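Local coordinates for protein caspase-1 subunit p19/18 (Spodoptera frugiperda, PDB 1M72) that probably cleaves proteins after aspartate as an apoptotic executioner cysteine protease, working as a heterotetramer of large and small subunits, at residues Val56-Leu61 with Ala104-Gly109; Gly112-Lys117 with Ile147-Gly152. One frame throughout, in Å; residues are numbered along the deposited sequence.

Contact 1: Val56-Leu61 with Ala104-Gly109; sequences VDSDNL and AVLTHG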
ATOM      1  N   VAL C  56      -5.505 -25.968   1.934  1.00 22.53           N
ATOM      2  CA  VAL C  56      -4.353 -26.076   1.065  1.00 20.90           C
ATOM      3  C   VAL C  56      -3.505 -24.770   1.284  1.00 23.75           C
ATOM      4  O   VAL C  56      -2.261 -24.852   1.414  1.00 27.22           O
ATOM      5  CB  VAL C  56      -4.793 -26.202  -0.417  1.00 24.34           C
ATOM      6  CG1 VAL C  56      -3.567 -26.124  -1.347  1.00 24.94           C
ATOM      7  CG2 VAL C  56      -5.513 -27.541  -0.639  1.00 23.03           C
ATOM      8  N   ASP C  57      -4.153 -23.589   1.364  1.00 19.21           N
ATOM      9  CA  ASP C  57      -3.415 -22.331   1.586  1.00 22.87           C
ATOM     10  C   ASP C  57      -2.690 -22.377   2.930  1.00 23.29           C
ATOM     11  O   ASP C  57      -1.508 -22.063   3.034  1.00 22.02           O
ATOM     12  CB  ASP C  57      -4.334 -21.097   1.622  1.00 22.38           C
ATOM     13  CG  ASP C  57      -4.846 -20.698   0.259  1.00 24.92           C
ATOM     14  OD1 ASP C  57      -4.415 -21.277  -0.770  1.00 24.30           O
ATOM     15  OD2 ASP C  57      -5.695 -19.786   0.223  1.00 27.03           O
ATOM     16  N   SER C  58      -3.417 -22.793   3.957  1.00 25.20           N
ATOM     17  CA  SER C  58      -2.866 -22.866   5.291  1.00 24.55           C
ATOM     18  C   SER C  58      -1.633 -23.762   5.364  1.00 27.23           C
ATOM     19  O   SER C  58      -0.623 -23.362   5.948  1.00 25.65           O
ATOM     20  CB  SER C  58      -3.929 -23.364   6.257  1.00 25.12           C
ATOM     21  OG  SER C  58      -3.562 -23.062   7.594  1.00 28.61           O
ATOM     22  N   ASP C  59      -1.713 -24.962   4.782  1.00 26.32           N
ATOM     23  CA  ASP C  59      -0.602 -25.910   4.805  1.00 28.50           C
ATOM     24  C   ASP C  59       0.593 -25.367   4.062  1.00 27.32           C
ATOM     25  O   ASP C  59       1.730 -25.427   4.517  1.00 27.63           O
ATOM     26  CB  ASP C  59      -0.996 -27.230   4.133  1.00 35.31           C
ATOM     27  CG  ASP C  59      -1.939 -28.063   4.987  1.00 42.33           C
ATOM     28  OD1 ASP C  59      -2.008 -27.828   6.214  1.00 42.71           O
ATOM     29  OD2 ASP C  59      -2.598 -28.970   4.424  1.00 46.95           O
ATOM     30  N   ASN C  60       0.310 -24.881   2.876  1.00 26.78           N
ATOM     31  CA  ASN C  60       1.315 -24.303   2.005  1.00 29.87           C
ATOM     32  C   ASN C  60       2.035 -23.096   2.676  1.00 27.86           C
ATOM     33  O   ASN C  60       3.246 -23.010   2.667  1.00 25.33           O
ATOM     34  CB  ASN C  60       0.565 -23.879   0.743  1.00 37.53           C
ATOM     35  CG  ASN C  60       1.459 -23.545  -0.419  1.00 47.27           C
ATOM     36  OD1 ASN C  60       2.701 -23.711  -0.376  1.00 54.07           O
ATOM     37  ND2 ASN C  60       0.824 -23.064  -1.506  1.00 49.28           N
ATOM     38  N   LEU C  61       1.289 -22.176   3.283  1.00 28.31           N
ATOM     39  CA  LEU C  61       1.923 -20.995   3.877  1.00 27.41           C
ATOM     40  C   LEU C  61       2.736 -21.403   5.117  1.00 26.31           C
ATOM     41  O   LEU C  61       3.839 -20.932   5.355  1.00 24.24           O
ATOM     42  CB  LEU C  61       0.854 -19.938   4.227  1.00 21.24           C
ATOM     43  CG  LEU C  61       1.413 -18.646   4.833  1.00 21.57           C
ATOM     44  CD1 LEU C  61       2.349 -17.929   3.838  1.00 17.58           C
ATOM     45  CD2 LEU C  61       0.279 -17.749   5.233  1.00 21.83           C
ATOM     46  N   ALA C 104      -1.458 -13.913   9.396  1.00 19.14           N
ATOM     47  CA  ALA C 104      -2.187 -14.193   8.152  1.00 21.10           C
ATOM     48  C   ALA C 104      -3.663 -14.539   8.473  1.00 21.83           C
ATOM     49  O   ALA C 104      -3.970 -15.181   9.482  1.00 23.84           O
ATOM     50  CB  ALA C 104      -1.520 -15.369   7.369  1.00 20.85           C
ATOM     51  N   VAL C 105      -4.580 -14.116   7.626  1.00 20.30           N
ATOM     52  CA  VAL C 105      -5.971 -14.421   7.857  1.00 20.60           C
ATOM     53  C   VAL C 105      -6.544 -14.907   6.548  1.00 21.12           C
ATOM     54  O   VAL C 105      -6.391 -14.255   5.529  1.00 22.48           O
ATOM     55  CB  VAL C 105      -6.747 -13.176   8.370  1.00 22.34           C
ATOM     56  CG1 VAL C 105      -8.236 -13.525   8.620  1.00 24.89           C
ATOM     57  CG2 VAL C 105      -6.139 -12.689   9.656  1.00 20.75           C
ATOM     58  N   LEU C 106      -7.179 -16.077   6.583  1.00 21.57           N
ATOM     59  CA  LEU C 106      -7.775 -16.725   5.401  1.00 22.79           C
ATOM     60  C   LEU C 106      -9.268 -16.886   5.761  1.00 25.04           C
ATOM     61  O   LEU C 106      -9.631 -17.743   6.603  1.00 24.66           O
ATOM     62  CB  LEU C 106      -7.130 -18.099   5.193  1.00 21.50           C
ATOM     63  CG  LEU C 106      -5.607 -18.214   5.378  1.00 22.33           C
ATOM     64  CD1 LEU C 106      -5.206 -19.703   5.282  1.00 23.15           C
ATOM     65  CD2 LEU C 106      -4.886 -17.431   4.315  1.00 22.72           C
ATOM     66  N   THR C 107     -10.129 -16.079   5.133  1.00 22.86           N
ATOM     67  CA  THR C 107     -11.551 -16.089   5.515  1.00 23.67           C
ATOM     68  C   THR C 107     -12.484 -15.342   4.545  1.00 21.94           C
ATOM     69  O   THR C 107     -12.071 -14.969   3.449  1.00 21.94           O
ATOM     70  CB  THR C 107     -11.675 -15.480   6.951  1.00 24.09           C
ATOM     71  OG1 THR C 107     -12.994 -15.683   7.452  1.00 28.29           O
ATOM     72  CG2 THR C 107     -11.363 -13.970   6.954  1.00 24.11           C
ATOM     73  N   HIS C 108     -13.755 -15.177   4.920  1.00 22.33           N
ATOM     74  CA  HIS C 108     -14.711 -14.410   4.086  1.00 23.48           C
ATOM     75  C   HIS C 108     -14.637 -12.922   4.522  1.00 23.01           C
ATOM     76  O   HIS C 108     -14.392 -12.618   5.691  1.00 20.82           O
ATOM     77  CB  HIS C 108     -16.163 -14.853   4.301  1.00 25.34           C
ATOM     78  CG  HIS C 108     -16.542 -16.116   3.593  1.00 28.86           C
ATOM     79  ND1 HIS C 108     -16.542 -16.229   2.218  1.00 28.68           N
ATOM     80  CD2 HIS C 108     -16.965 -17.311   4.073  1.00 25.43           C
ATOM     81  CE1 HIS C 108     -16.950 -17.441   1.883  1.00 30.51           C
ATOM     82  NE2 HIS C 108     -17.215 -18.116   2.990  1.00 29.50           N
ATOM     83  N   GLY C 109     -14.886 -12.021   3.580  1.00 23.30           N
ATOM     84  CA  GLY C 109     -14.872 -10.603   3.879  1.00 24.87           C
ATOM     85  C   GLY C 109     -15.784  -9.738   3.010  1.00 28.45           C
ATOM     86  O   GLY C 109     -16.358 -10.171   1.991  1.00 29.45           O
TER
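Leu106, at the end of strand 98-106, pushes its CD1 methyl against the backbone of helix 54-67, while one turn further along Leu61 meets Ala104 methyl to methyl. The CD1 atom of Leu106 lies 3.8 Å from N of Ser58 and 3.9 Å from CA of Ser58; it also touches the flank of the previous residue, 4.0 Å from CB of Asp57. A single methyl therefore rests where Asp57 joins Ser58, on main chain and CB atoms, and the polar ends of the two side chains are not among its nearest partners. At the other point CD2 of Leu61 comes to 3.7 Å from CB of Ala104. Leu61 extends its CG away from its own backbone N (chi1 -179°), which carries the branch across to the strand. No hydrogen bond crosses; within the helix, Leu61 N bonds to Asp57 O. The carboxylate of Asp57 is engaged instead by the hydroxyl of Ser202, and Met205 of helix 203-215 packs on both Asp57 and Leu106. Strand 31-39 also touches this group, Ile37 on Ser58 and Leu61, Asn39 on Ser58 and Leu106. This tight, buried side contrasts with the solvent side of the helix, where Asp59 is exposed; Asn60 turns to helix 203-215 and bonds Arg213 through OD1. Past Leu106 the chain leaves the helix segment, and His108 sits next to the bound peptide instead. The axes of the short segments run nearly antiparallel, at 159° and 10.0 Å apart. This is the helix-on-sheet layering of the alpha/beta caspase fold, with the strand leading directly into the loop that carries the probable catalytic histidine.

Contact 2: Gly112-Lys117 with Ile147-Gly152; sequences GMLYAK and IQACQG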
ATOM      1  N   GLY C 112     -14.029  -3.446   4.556  1.00 25.49           N
ATOM      2  CA  GLY C 112     -13.825  -3.089   5.948  1.00 20.25           C
ATOM      3  C   GLY C 112     -14.267  -4.199   6.872  1.00 25.68           C
ATOM      4  O   GLY C 112     -14.551  -3.990   8.071  1.00 25.75           O
ATOM      5  N   MET C 113     -14.294  -5.423   6.371  1.00 24.06           N
ATOM      6  CA  MET C 113     -14.779  -6.467   7.256  1.00 24.64           C
ATOM      7  C   MET C 113     -14.185  -7.868   7.014  1.00 22.05           C
ATOM      8  O   MET C 113     -13.975  -8.271   5.864  1.00 20.25           O
ATOM      9  CB  MET C 113     -16.317  -6.473   7.121  1.00 26.62           C
ATOM     10  CG  MET C 113     -17.102  -7.449   7.954  1.00 33.74           C
ATOM     11  SD  MET C 113     -18.860  -7.637   7.318  1.00 43.16           S
ATOM     12  CE  MET C 113     -19.373  -5.904   7.083  1.00 30.57           C
ATOM     13  N   LEU C 114     -13.904  -8.564   8.111  1.00 16.70           N
ATOM     14  CA  LEU C 114     -13.435  -9.933   8.095  1.00 21.88           C
ATOM     15  C   LEU C 114     -14.401 -10.776   8.957  1.00 21.77           C
ATOM     16  O   LEU C 114     -14.976 -10.276   9.934  1.00 19.93           O
ATOM     17  CB  LEU C 114     -12.004 -10.032   8.663  1.00 19.90           C
ATOM     18  CG  LEU C 114     -10.988  -9.395   7.715  1.00 20.73           C
ATOM     19  CD1 LEU C 114      -9.640  -9.412   8.330  1.00 22.03           C
ATOM     20  CD2 LEU C 114     -10.978 -10.147   6.409  1.00 19.77           C
ATOM     21  N   TYR C 115     -14.583 -12.048   8.606  1.00 22.57           N
ATOM     22  CA  TYR C 115     -15.457 -12.913   9.401  1.00 21.44           C
ATOM     23  C   TYR C 115     -14.697 -13.916  10.232  1.00 20.65           C
ATOM     24  O   TYR C 115     -13.750 -14.542   9.775  1.00 22.31           O
ATOM     25  CB  TYR C 115     -16.461 -13.699   8.524  1.00 22.17           C
ATOM     26  CG  TYR C 115     -17.631 -12.893   8.001  1.00 22.08           C
ATOM     27  CD1 TYR C 115     -17.604 -12.371   6.708  1.00 26.42           C
ATOM     28  CD2 TYR C 115     -18.739 -12.601   8.818  1.00 25.39           C
ATOM     29  CE1 TYR C 115     -18.642 -11.566   6.216  1.00 27.47           C
ATOM     30  CE2 TYR C 115     -19.812 -11.779   8.341  1.00 23.73           C
ATOM     31  CZ  TYR C 115     -19.738 -11.272   7.035  1.00 29.57           C
ATOM     32  OH  TYR C 115     -20.721 -10.469   6.520  1.00 24.45           O
ATOM     33  N   ALA C 116     -15.109 -14.043  11.479  1.00 23.28           N
ATOM     34  CA  ALA C 116     -14.567 -15.044  12.389  1.00 24.59           C
ATOM     35  C   ALA C 116     -15.553 -16.210  12.183  1.00 26.70           C
ATOM     36  O   ALA C 116     -16.336 -16.200  11.241  1.00 26.09           O
ATOM     37  CB  ALA C 116     -14.645 -14.553  13.806  1.00 21.09           C
ATOM     38  N   LYS C 117     -15.551 -17.197  13.072  1.00 31.99           N
ATOM     39  CA  LYS C 117     -16.479 -18.306  12.914  1.00 32.76           C
ATOM     40  C   LYS C 117     -17.901 -17.851  13.204  1.00 34.19           C
ATOM     41  O   LYS C 117     -18.837 -18.227  12.506  1.00 32.52           O
ATOM     42  CB  LYS C 117     -16.128 -19.450  13.865  1.00 36.06           C
ATOM     43  CG  LYS C 117     -17.147 -20.592  13.797  1.00 40.20           C
ATOM     44  CD  LYS C 117     -16.738 -21.773  14.633  1.00 44.63           C
ATOM     45  CE  LYS C 117     -17.077 -21.531  16.065  1.00 45.97           C
ATOM     46  NZ  LYS C 117     -16.556 -22.631  16.913  1.00 50.05           N
ATOM     47  N   ILE C 147      -3.782 -10.888   4.144  1.00 20.95           N
ATOM     48  CA  ILE C 147      -5.197 -11.167   4.218  1.00 19.26           C
ATOM     49  C   ILE C 147      -5.809 -11.733   2.967  1.00 19.75           C
ATOM     50  O   ILE C 147      -5.828 -11.080   1.900  1.00 21.45           O
ATOM     51  CB  ILE C 147      -5.960  -9.884   4.615  1.00 22.20           C
ATOM     52  CG1 ILE C 147      -5.436  -9.393   5.972  1.00 21.45           C
ATOM     53  CG2 ILE C 147      -7.472 -10.155   4.683  1.00 16.35           C
ATOM     54  CD1 ILE C 147      -5.661  -8.002   6.156  1.00 25.54           C
ATOM     55  N   GLN C 148      -6.278 -12.972   3.072  1.00 20.67           N
ATOM     56  CA  GLN C 148      -6.984 -13.602   1.941  1.00 19.21           C
ATOM     57  C   GLN C 148      -8.468 -13.541   2.346  1.00 18.42           C
ATOM     58  O   GLN C 148      -8.885 -14.244   3.248  1.00 16.31           O
ATOM     59  CB  GLN C 148      -6.543 -15.041   1.746  1.00 13.85           C
ATOM     60  CG  GLN C 148      -7.400 -15.870   0.729  1.00 11.59           C
ATOM     61  CD  GLN C 148      -7.603 -15.155  -0.589  1.00 15.03           C
ATOM     62  OE1 GLN C 148      -6.659 -14.637  -1.205  1.00 19.90           O
ATOM     63  NE2 GLN C 148      -8.840 -15.120  -1.038  1.00 14.91           N
ATOM     64  N   ALA C 149      -9.221 -12.663   1.688  1.00 20.48           N
ATOM     65  CA  ALA C 149     -10.653 -12.443   1.944  1.00 22.61           C
ATOM     66  C   ALA C 149     -11.161 -11.391   0.956  1.00 26.08           C
ATOM     67  O   ALA C 149     -10.361 -10.592   0.430  1.00 28.32           O
ATOM     68  CB  ALA C 149     -10.889 -11.962   3.388  1.00 22.60           C
ATOM     69  N   CYS C 150     -12.465 -11.381   0.668  1.00 24.74           N
ATOM     70  CA  CYS C 150     -12.972 -10.378  -0.267  1.00 25.80           C
ATOM     71  C   CYS C 150     -13.051  -9.051   0.464  1.00 26.12           C
ATOM     72  O   CYS C 150     -13.225  -9.038   1.685  1.00 19.97           O
ATOM     73  CB  CYS C 150     -14.384 -10.720  -0.711  1.00 26.89           C
ATOM     74  SG  CYS C 150     -14.449 -12.113  -1.808  1.00 29.77           S
ATOM     75  N   GLN C 151     -12.932  -7.955  -0.286  1.00 24.08           N
ATOM     76  CA  GLN C 151     -13.025  -6.611   0.287  1.00 25.79           C
ATOM     77  C   GLN C 151     -14.273  -5.964  -0.350  1.00 27.58           C
ATOM     78  O   GLN C 151     -14.400  -4.740  -0.403  1.00 26.32           O
ATOM     79  CB  GLN C 151     -11.790  -5.775  -0.053  1.00 20.99           C
ATOM     80  CG  GLN C 151     -10.508  -6.208   0.595  1.00 23.70           C
ATOM     81  CD  GLN C 151      -9.596  -5.004   0.866  1.00 26.33           C
ATOM     82  OE1 GLN C 151      -9.901  -4.169   1.722  1.00 24.48           O
ATOM     83  NE2 GLN C 151      -8.489  -4.906   0.131  1.00 22.78           N
ATOM     84  N   GLY C 152     -15.194  -6.809  -0.805  1.00 26.54           N
ATOM     85  CA  GLY C 152     -16.391  -6.326  -1.458  1.00 27.54           C
ATOM     86  C   GLY C 152     -16.862  -7.304  -2.519  1.00 29.79           C
ATOM     87  O   GLY C 152     -16.367  -8.426  -2.606  1.00 29.76           O
TER
HETATM   88  O   HOH W   1     -11.781  -4.778   3.706  1.00 32.10           O
HETATM   89  O   HOH W   2     -12.007  -7.545   4.034  1.00 20.30           O
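Leu114 reaches with one methyl toward both Ala149 and Ile147, so its CD2 makes the closest apolar contacts here. CD2 of Leu114 stands 3.5 Å from CB of Ala149, and the same atom lies 3.9 Å from CG2 of Ile147. The side chains of Leu114 and Ile147 run across one another at a slant, closest at these two branch methyls. CG of Leu114 lies beside its backbone N, opposite the carbonyl carbon (chi1 -70°), and from there CD2 reaches both partners; Ala149 offers its CB directly toward the strand. Leu126 and Tyr121 also pack on Leu114, and Trp127 on Ile147.

The polar part is bridged by water. One water accepts from Gly112 N at 2.7 Å and can donate to OE1 of Gln151 at 2.8 Å. A second lies between two carbonyls, 2.8 Å from Met113 O and 3.0 Å from Cys150 O. The amide of Gln151 is tied at its other end, NE2, to Thr188 O.

Cys150 SG is covalently linked to the bound peptide inhibitor, as expected of the nucleophile of a cysteine protease. No direct hydrogen bond joins its segment to residues 112-114: Met113 O and Cys150 O, 4.3 Å apart, are both acceptors and need a donor such as water between them, so the polar side of this junction rests on solvent while the apolar side is direct packing.

How the contacts relate
Contact 1 closes before contact 2 opens along the chain, and their centres lie 11 Å apart within the caspase domain. Strands 98-106 and 143-148, which supply one segment to each, are neighbours in the central mixed sheet and are joined by the probable hydrogen bond of Val105 O with Gln148 N, 2.8 Å. Contact 1 adds helix 54-67 to this sheet, whereas contact 2 adds strand 113-115 of a small antiparallel sheet, tied to the loop of contact 1 by Thr107 OG1 and Tyr115 O. The ends of the two adjacent strands lead to His108 and Cys150, bringing the probable catalytic pair together at the bound peptide.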